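Local coordinates for protein HTH-type transcriptional regulator Rv1985c/MT2039 (Mycobacterium tuberculosis, PDB 3ISP) that binds DNA as a homodimeric LysR-type transcriptional regulator and probably activates expression of the exporter LysE while repressing its own gene, at residues F173-L178 and K189-L193; L166-R171 and G252-C258. All coordinates share one frame; numbering follows the deposited sequence.

Overall arrangement
Both contacts lie in the LysR substrate-binding domain, the centre of contact 1 about 31 Å and that of contact 2 about 27 Å from the centre of the chain, and their own centres are 10 Å apart. Contact 2 pairs the end of strand 155-169 with the start of strand 255-271, neighbours in the mixed sheet; strand 155-169 leads directly into helix 171-177. Contact 1 lays that helix against the loop residues 189-193. In sequence both segments of contact 1 fall between the two of contact 2, which are 81 residues apart. Val174 packs on Val255 and Leu178 on Val257, so that sheet end, helix and loop form one continuous piece of the domain.

Contact 1. Residues F173-L178 and K189-L193; sequences FVQRHL and KAPSL
Pro191 lays its CD over one face of the His177 imidazole, 3.8 Å from the ring centroid and 15° off the normal, a CH-pi contact, the two side chains crossing at about a right angle. CG of the preceding Arg176 lies over the opposite face, offset toward the rim. Beside it is the tight part of the contact: the methyl CB of Ala190 fits among Phe173, His177 and Leu178, 3.6 Å from His177 CB, 3.7 Å from Phe173 CZ and 3.9 Å from Leu178 CD2. With CG anti to the backbone N (chi1 179°), Phe173 sends its ring forward to the loop, where CE1 meets Pro191 CD at 3.6 Å and Pro191 N sits at the ring edge. No hydrogen bond joins the segments; apolar contact and the CH-pi contact hold them together. The solvent side is looser: Arg176 and Lys189 are exposed, with Arg176 NH1 and Lys189 NZ 6.8 Å apart. The loop is tied to Trp237 by backbone hydrogen bonds of Pro191 and Leu193, and Pro191 packs on Arg94 of the second subunit. This is a short helix packed on an extended, proline-containing loop, within the periplasmic-binding-protein-like regulatory domain of LysR-type regulators.

Contact 2. Residues L166-R171 and G252-C258; sequences LPVASR and GSFVRVC
The Arg171 guanidinium carries Val255 CG1 over the centre of one face, 3.4 Å from CZ, while Gly252 O takes its edge. There NE donates an almost straight hydrogen bond of 2.8 Å to Gly252 O, lying in the carbonyl plane on a lone pair; an extended run from CG to NE (chi3 175°) carries the group to this carbonyl. At the other end, Leu166 CD2 rests on one face of the Arg256 guanidinium, 3.6 Å from NH1, off toward the rim. A bend at chi3 (70°) folds the Arg256 chain back, and NE bonds Cys258 O at 3.1 Å. Val168 CG2 packs against Phe254 CD2 at 4.3 Å, and the Phe254 ring also meets Phe240 edge-to-face. Between these groups, the end of strand 155-169 pairs antiparallel, and irregularly, with the start of strand 255-271, its neighbour in the mixed sheet of the regulatory domain. Val255 N gives Ala169 O a nearly linear bond of 2.6 Å, but the return bond from Ala169 N to Val255 O is weak. Further on, Val257 N bonds Pro167 O at 3.0 Å, the donor tilted 22° from the carbonyl plane. Val257 CG2 also packs on Ala169 CB, and Pro167 CG approaches Cys258 SG. Ser170, whose CA makes a CH...O contact with Ser253 O, is the N-cap of helix 171-177, its OG weakly bonded to Phe173 N.

Contact 1. Residues F173-L178 and K189-L193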
loop_
_atom_site.group_PDB
_atom_site.type_symbol
_atom_site.label_atom_id
_atom_site.label_comp_id
_atom_site.label_asym_id
_atom_site.label_seq_id
_atom_site.Cartn_x
_atom_site.Cartn_y
_atom_site.Cartn_z
ATOM N N PHE A 173 -5.619 19.483 31.500
ATOM C CA PHE A 173 -5.188 18.129 31.148
ATOM C C PHE A 173 -4.234 17.510 32.174
ATOM O O PHE A 173 -4.371 16.332 32.513
ATOM C CB PHE A 173 -4.558 18.027 29.751
ATOM C CG PHE A 173 -4.113 16.633 29.423
ATOM C CD1 PHE A 173 -4.989 15.734 28.832
ATOM C CD2 PHE A 173 -2.851 16.194 29.773
ATOM C CE1 PHE A 173 -4.600 14.429 28.563
ATOM C CE2 PHE A 173 -2.462 14.892 29.507
ATOM C CZ PHE A 173 -3.342 14.008 28.897
ATOM N N VAL A 174 -3.262 18.292 32.644
ATOM C CA VAL A 174 -2.340 17.804 33.665
ATOM C C VAL A 174 -3.063 17.469 34.959
ATOM O O VAL A 174 -2.878 16.379 35.492
ATOM C CB VAL A 174 -1.204 18.795 33.965
ATOM C CG1 VAL A 174 -0.452 18.359 35.209
ATOM C CG2 VAL A 174 -0.253 18.879 32.784
ATOM N N GLN A 175 -3.883 18.398 35.460
ATOM C CA GLN A 175 -4.722 18.121 36.630
ATOM C C GLN A 175 -5.433 16.781 36.497
ATOM O O GLN A 175 -5.289 15.903 37.346
ATOM C CB GLN A 175 -5.765 19.222 36.868
ATOM C CG GLN A 175 -5.327 20.387 37.784
ATOM C CD GLN A 175 -5.040 19.952 39.227
ATOM O OE1 GLN A 175 -5.687 20.417 40.178
ATOM N NE2 GLN A 175 -4.063 19.054 39.393
ATOM N N ARG A 176 -6.198 16.613 35.429
ATOM C CA ARG A 176 -7.019 15.421 35.314
ATOM C C ARG A 176 -6.180 14.149 35.153
ATOM O O ARG A 176 -6.510 13.110 35.713
ATOM C CB ARG A 176 -8.063 15.576 34.190
ATOM C CG ARG A 176 -8.950 14.341 33.934
ATOM C CD ARG A 176 -9.758 13.927 35.174
ATOM N NE ARG A 176 -10.312 12.571 35.069
ATOM C CZ ARG A 176 -9.573 11.458 35.038
ATOM N NH1 ARG A 176 -8.248 11.531 35.086
ATOM N NH2 ARG A 176 -10.150 10.265 34.944
ATOM N N HIS A 177 -5.079 14.229 34.415
ATOM C CA HIS A 177 -4.396 13.008 33.991
ATOM C C HIS A 177 -2.966 12.857 34.496
ATOM O O HIS A 177 -2.440 11.746 34.556
ATOM C CB HIS A 177 -4.433 12.885 32.470
ATOM C CG HIS A 177 -5.818 12.916 31.897
ATOM N ND1 HIS A 177 -6.636 11.806 31.864
ATOM C CD2 HIS A 177 -6.528 13.924 31.331
ATOM C CE1 HIS A 177 -7.787 12.130 31.304
ATOM N NE2 HIS A 177 -7.749 13.408 30.974
ATOM N N LEU A 178 -2.343 13.970 34.861
ATOM C CA LEU A 178 -0.952 13.939 35.313
ATOM C C LEU A 178 -0.769 14.738 36.594
ATOM O O LEU A 178 0.183 15.511 36.731
ATOM C CB LEU A 178 -0.031 14.476 34.220
ATOM C CG LEU A 178 -0.265 13.802 32.873
ATOM C CD1 LEU A 178 0.455 14.561 31.787
ATOM C CD2 LEU A 178 0.177 12.353 32.935
ATOM N N LYS A 189 -2.327 5.815 30.754
ATOM C CA LYS A 189 -3.739 6.174 30.859
ATOM C C LYS A 189 -4.074 7.545 30.266
ATOM O O LYS A 189 -5.109 7.710 29.624
ATOM C CB LYS A 189 -4.222 6.075 32.309
ATOM C CG LYS A 189 -4.132 4.672 32.879
ATOM C CD LYS A 189 -4.951 4.534 34.154
ATOM C CE LYS A 189 -4.439 5.461 35.246
ATOM N NZ LYS A 189 -5.371 5.519 36.414
ATOM N N ALA A 190 -3.205 8.525 30.478
ATOM C CA ALA A 190 -3.426 9.854 29.919
ATOM C C ALA A 190 -3.478 9.793 28.392
ATOM O O ALA A 190 -2.630 9.158 27.763
ATOM C CB ALA A 190 -2.336 10.819 30.380
ATOM N N PRO A 191 -4.484 10.442 27.789
ATOM C CA PRO A 191 -4.553 10.443 26.325
ATOM C C PRO A 191 -3.387 11.205 25.699
ATOM O O PRO A 191 -3.109 12.331 26.099
ATOM C CB PRO A 191 -5.876 11.170 26.042
ATOM C CG PRO A 191 -6.684 10.951 27.258
ATOM C CD PRO A 191 -5.705 10.994 28.396
ATOM N N SER A 192 -2.712 10.606 24.726
ATOM C CA SER A 192 -1.706 11.352 23.968
ATOM C C SER A 192 -2.277 11.819 22.631
ATOM O O SER A 192 -3.315 11.345 22.186
ATOM C CB SER A 192 -0.427 10.532 23.757
ATOM O OG SER A 192 -0.626 9.511 22.796
ATOM N N LEU A 193 -1.599 12.768 22.003
ATOM C CA LEU A 193 -1.960 13.199 20.665
ATOM C C LEU A 193 -1.006 12.623 19.614
ATOM O O LEU A 193 -0.142 11.793 19.911
ATOM C CB LEU A 193 -1.923 14.716 20.587
ATOM C CG LEU A 193 -2.759 15.474 21.599
ATOM C CD1 LEU A 193 -2.702 16.958 21.289
ATOM C CD2 LEU A 193 -4.183 14.951 21.566
#

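Contact 2. Residues L166-R171 and G252-C258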
loop_
_atom_site.group_PDB
_atom_site.type_symbol
_atom_site.label_atom_id
_atom_site.label_comp_id
_atom_site.label_asym_id
_atom_site.label_seq_id
_atom_site.Cartn_x
_atom_site.Cartn_y
_atom_site.Cartn_z
ATOM N N LEU A 166 8.989 19.911 22.697
ATOM C CA LEU A 166 8.601 19.826 24.114
ATOM C C LEU A 166 7.308 19.055 24.254
ATOM O O LEU A 166 6.359 19.325 23.530
ATOM C CB LEU A 166 8.404 21.225 24.689
ATOM C CG LEU A 166 9.601 22.128 24.410
ATOM C CD1 LEU A 166 9.401 23.550 24.907
ATOM C CD2 LEU A 166 10.824 21.501 25.044
ATOM N N PRO A 167 7.255 18.099 25.191
ATOM C CA PRO A 167 6.015 17.355 25.457
ATOM C C PRO A 167 5.071 18.225 26.279
ATOM O O PRO A 167 5.391 18.510 27.432
ATOM C CB PRO A 167 6.478 16.176 26.319
ATOM C CG PRO A 167 7.975 16.356 26.503
ATOM C CD PRO A 167 8.307 17.771 26.155
ATOM N N VAL A 168 3.944 18.647 25.712
ATOM C CA VAL A 168 3.115 19.619 26.405
ATOM C C VAL A 168 1.626 19.271 26.476
ATOM O O VAL A 168 1.172 18.278 25.899
ATOM C CB VAL A 168 3.295 21.039 25.826
ATOM C CG1 VAL A 168 4.619 21.608 26.236
ATOM C CG2 VAL A 168 3.163 21.013 24.324
ATOM N N ALA A 169 0.893 20.101 27.218
ATOM C CA ALA A 169 -0.543 19.959 27.427
ATOM C C ALA A 169 -1.029 21.165 28.206
ATOM O O ALA A 169 -0.229 21.939 28.726
ATOM C CB ALA A 169 -0.861 18.685 28.192
ATOM N N SER A 170 -2.344 21.323 28.286
ATOM C CA SER A 170 -2.939 22.398 29.062
ATOM C C SER A 170 -3.011 21.974 30.518
ATOM O O SER A 170 -2.984 20.779 30.820
ATOM C CB SER A 170 -4.338 22.689 28.551
ATOM O OG SER A 170 -5.181 21.590 28.838
ATOM N N ARG A 171 -3.105 22.948 31.418
ATOM C CA ARG A 171 -3.098 22.665 32.853
ATOM C C ARG A 171 -4.265 21.772 33.286
ATOM O O ARG A 171 -4.076 20.842 34.082
ATOM C CB ARG A 171 -3.067 23.961 33.673
ATOM C CG ARG A 171 -2.182 25.035 33.083
ATOM C CD ARG A 171 -1.633 25.969 34.141
ATOM N NE ARG A 171 -0.681 26.915 33.557
ATOM C CZ ARG A 171 0.454 27.296 34.139
ATOM N NH1 ARG A 171 0.795 26.805 35.326
ATOM N NH2 ARG A 171 1.258 28.159 33.527
ATOM N N GLY A 252 0.319 30.588 30.147
ATOM C CA GLY A 252 -0.170 29.628 31.110
ATOM C C GLY A 252 -1.004 28.588 30.386
ATOM O O GLY A 252 -1.296 27.533 30.938
ATOM N N SER A 253 -1.365 28.880 29.140
ATOM C CA SER A 253 -2.198 27.984 28.339
ATOM C C SER A 253 -1.644 26.554 28.194
ATOM O O SER A 253 -2.422 25.596 28.160
ATOM C CB SER A 253 -2.448 28.583 26.956
ATOM O OG SER A 253 -2.656 29.978 27.030
ATOM N N PHE A 254 -0.316 26.414 28.082
ATOM C CA PHE A 254 0.334 25.106 28.069
ATOM C C PHE A 254 1.235 24.934 29.277
ATOM O O PHE A 254 1.769 25.909 29.786
ATOM C CB PHE A 254 1.225 24.943 26.839
ATOM C CG PHE A 254 0.502 24.549 25.596
ATOM C CD1 PHE A 254 -0.743 23.958 25.652
ATOM C CD2 PHE A 254 1.093 24.738 24.364
ATOM C CE1 PHE A 254 -1.402 23.598 24.494
ATOM C CE2 PHE A 254 0.450 24.379 23.208
ATOM C CZ PHE A 254 -0.800 23.808 23.270
ATOM N N VAL A 255 1.439 23.691 29.705
ATOM C CA VAL A 255 2.528 23.370 30.626
ATOM C C VAL A 255 3.318 22.125 30.202
ATOM O O VAL A 255 2.739 21.131 29.745
ATOM C CB VAL A 255 2.032 23.143 32.074
ATOM C CG1 VAL A 255 1.464 24.424 32.650
ATOM C CG2 VAL A 255 1.021 22.006 32.117
ATOM N N ARG A 256 4.639 22.167 30.374
ATOM C CA ARG A 256 5.450 20.985 30.121
ATOM C C ARG A 256 5.019 19.819 30.991
ATOM O O ARG A 256 5.030 19.912 32.204
ATOM C CB ARG A 256 6.933 21.266 30.346
ATOM C CG ARG A 256 7.588 22.072 29.244
ATOM C CD ARG A 256 9.099 22.120 29.422
ATOM N NE ARG A 256 9.740 20.831 29.161
ATOM C CZ ARG A 256 10.995 20.699 28.735
ATOM N NH1 ARG A 256 11.734 21.777 28.519
ATOM N NH2 ARG A 256 11.512 19.496 28.522
ATOM N N VAL A 257 4.647 18.729 30.337
ATOM C CA VAL A 257 4.293 17.462 30.960
ATOM C C VAL A 257 5.467 16.811 31.693
ATOM O O VAL A 257 5.288 16.096 32.677
ATOM C CB VAL A 257 3.796 16.506 29.865
ATOM C CG1 VAL A 257 4.107 15.042 30.194
ATOM C CG2 VAL A 257 2.312 16.750 29.599
ATOM N N CYS A 258 6.674 17.039 31.193
ATOM C CA CYS A 258 7.874 16.536 31.859
ATOM C C CYS A 258 9.148 17.225 31.354
ATOM O O CYS A 258 9.112 18.036 30.427
ATOM C CB CYS A 258 7.985 15.001 31.779
ATOM S SG CYS A 258 8.474 14.294 30.180
#